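Local atomic coordinates of bacillaene synthase decarboxylase PksI (Bacillus subtilis, PDB entry 4Q1K), a protein that catalyses decarboxylation of the 3-methylglutaconyl group tethered to PksL into a 3-methylcrotonyl moiety, a step in the synthesis of the polyketide antibiotic bacillaene. Residues P115-M120 against E210-L215. The protein carries 1 engineered substitution. Residues are numbered along the deposited sequence; the frame is centred on the assembly and turned at random.
Sequences PVIAAM and ELAQEL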
loop_
_atom_site.group_PDB
_atom_site.type_symbol
_atom_site.label_atom_id
_atom_site.label_comp_id
_atom_site.label_asym_id
_atom_site.label_seq_id
_atom_site.Cartn_x
_atom_site.Cartn_y
_atom_site.Cartn_z
ATOM N N PRO B 115 -4.937 3.419 -21.748
ATOM C CA PRO B 115 -4.308 2.479 -20.820
ATOM C C PRO B 115 -3.199 1.694 -21.515
ATOM O O PRO B 115 -3.333 1.285 -22.700
ATOM C CB PRO B 115 -5.474 1.502 -20.510
ATOM C CG PRO B 115 -6.682 2.362 -20.543
ATOM C CD PRO B 115 -6.434 3.286 -21.729
ATOM N N VAL B 116 -2.086 1.555 -20.804
ATOM C CA VAL B 116 -0.964 0.766 -21.344
ATOM C C VAL B 116 -0.786 -0.461 -20.373
ATOM O O VAL B 116 -0.808 -0.286 -19.135
ATOM C CB VAL B 116 0.323 1.581 -21.278
ATOM C CG1 VAL B 116 1.535 0.778 -21.745
ATOM C CG2 VAL B 116 0.105 2.889 -22.129
ATOM N N ILE B 117 -0.620 -1.640 -20.965
ATOM C CA ILE B 117 -0.295 -2.870 -20.210
ATOM C C ILE B 117 1.180 -3.164 -20.484
ATOM O O ILE B 117 1.561 -3.423 -21.635
ATOM C CB ILE B 117 -1.145 -4.033 -20.732
ATOM C CG1 ILE B 117 -2.635 -3.667 -20.537
ATOM C CG2 ILE B 117 -0.712 -5.416 -20.091
ATOM C CD1 ILE B 117 -3.514 -4.492 -21.484
ATOM N N ALA B 118 1.985 -3.147 -19.443
ATOM C CA ALA B 118 3.408 -3.572 -19.561
ATOM C C ALA B 118 3.439 -5.100 -19.343
ATOM O O ALA B 118 3.280 -5.606 -18.184
ATOM C CB ALA B 118 4.234 -2.940 -18.442
ATOM N N ALA B 119 3.508 -5.822 -20.453
ATOM C CA ALA B 119 3.544 -7.312 -20.406
ATOM C C ALA B 119 5.062 -7.670 -20.295
ATOM O O ALA B 119 5.756 -7.851 -21.333
ATOM C CB ALA B 119 2.917 -7.855 -21.705
ATOM N N MET B 120 5.546 -7.779 -19.080
ATOM C CA MET B 120 7.008 -7.953 -18.821
ATOM C C MET B 120 7.235 -9.445 -18.787
ATOM O O MET B 120 7.354 -10.083 -17.679
ATOM C CB MET B 120 7.371 -7.276 -17.484
ATOM C CG MET B 120 7.019 -5.786 -17.476
ATOM S SD MET B 120 7.926 -5.058 -16.024
ATOM C CE MET B 120 7.245 -3.496 -15.990
ATOM N N GLU B 210 -5.662 -10.766 -23.711
ATOM C CA GLU B 210 -7.055 -10.925 -23.230
ATOM C C GLU B 210 -7.486 -9.712 -22.404
ATOM O O GLU B 210 -8.654 -9.248 -22.469
ATOM C CB GLU B 210 -7.203 -12.216 -22.386
ATOM C CG GLU B 210 -7.039 -13.445 -23.276
ATOM C CD GLU B 210 -6.850 -14.752 -22.516
ATOM O OE1 GLU B 210 -6.557 -14.674 -21.319
ATOM O OE2 GLU B 210 -6.980 -15.840 -23.118
ATOM N N LEU B 211 -6.572 -9.174 -21.584
ATOM C CA LEU B 211 -6.977 -8.047 -20.775
ATOM C C LEU B 211 -7.219 -6.830 -21.753
ATOM O O LEU B 211 -8.118 -6.021 -21.540
ATOM C CB LEU B 211 -5.844 -7.762 -19.806
ATOM C CG LEU B 211 -5.912 -6.605 -18.860
ATOM C CD1 LEU B 211 -7.195 -6.656 -18.022
ATOM C CD2 LEU B 211 -4.659 -6.677 -17.965
ATOM N N ALA B 212 -6.385 -6.704 -22.768
ATOM C CA ALA B 212 -6.583 -5.570 -23.726
ATOM C C ALA B 212 -7.912 -5.724 -24.469
ATOM O O ALA B 212 -8.562 -4.719 -24.777
ATOM C CB ALA B 212 -5.457 -5.535 -24.763
ATOM N N GLN B 213 -8.282 -6.977 -24.797
ATOM C CA GLN B 213 -9.599 -7.210 -25.398
ATOM C C GLN B 213 -10.702 -6.789 -24.478
ATOM O O GLN B 213 -11.693 -6.220 -24.954
ATOM C CB GLN B 213 -9.785 -8.695 -25.712
ATOM C CG GLN B 213 -8.895 -9.040 -26.912
ATOM C CD GLN B 213 -8.817 -10.521 -27.217
ATOM O OE1 GLN B 213 -8.661 -11.309 -26.334
ATOM N NE2 GLN B 213 -8.880 -10.896 -28.516
ATOM N N GLU B 214 -10.570 -7.096 -23.191
ATOM C CA GLU B 214 -11.575 -6.604 -22.200
ATOM C C GLU B 214 -11.632 -5.078 -22.127
ATOM O O GLU B 214 -12.701 -4.491 -22.119
ATOM C CB GLU B 214 -11.387 -7.295 -20.839
ATOM C CG GLU B 214 -11.631 -8.785 -21.008
ATOM C CD GLU B 214 -11.191 -9.581 -19.759
ATOM O OE1 GLU B 214 -10.898 -8.940 -18.749
ATOM O OE2 GLU B 214 -11.061 -10.816 -19.769
ATOM N N LEU B 215 -10.474 -4.416 -22.099
ATOM C CA LEU B 215 -10.488 -2.982 -22.046
ATOM C C LEU B 215 -11.162 -2.412 -23.301
ATOM O O LEU B 215 -11.839 -1.386 -23.217
ATOM C CB LEU B 215 -9.047 -2.465 -21.936
ATOM C CG LEU B 215 -8.422 -2.615 -20.533
ATOM C CD1 LEU B 215 -6.897 -2.447 -20.639
ATOM C CD2 LEU B 215 -9.068 -1.618 -19.524
#
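In the crotonase fold of this enoyl-CoA hydratase/isomerase relative, helix 201-215 covers one face of the larger beta sheet, and here its last turns meet Pro115 and Ile117 at the start of strand 116-120. Strand and helix run antiparallel, at 174° between their N-to-C directions, with the axes 9.8 Å apart at closest. Ile117 carries most of the contact through CD1. Its CG1 stands anti to the carbonyl carbon (chi1 -60°) and the chain continues extended, carrying CD1 to the helix surface, where it meets Leu211, Ala212 and Leu215. Ile117 CD1 comes to 3.8 Å from the backbone N of Ala212. Leu211 meets the same methyl through its branch carbon, CG lying 4.1 Å from Ile117 CD1. Leu215 uses a terminal methyl instead, its CD1 4.0 Å from Ile117 CD1. The same Leu215 CD1 also faces Pro115, 4.2 Å from its CB, where the chain enters the strand. Around the contact, Leu211 packs on Ile137 of strand 137-141 and Ala212 on Ala71 and Ile73 of strand 71-75, while Ile117 also touches Ala208 one turn back. Pro115 lies against Leu179 of a second subunit of the trimer, and Leu211 and Leu215 against its Asn180, so this helix end lies near a subunit interface. All five touching residues are buried and meet without polar bonds between the segments; shape and burial of apolar surface hold helix to strand, while Ile117 bonds through its backbone to Val72 and Leu74 of strand 71-75, and Val116 to Ile137 of strand 137-141.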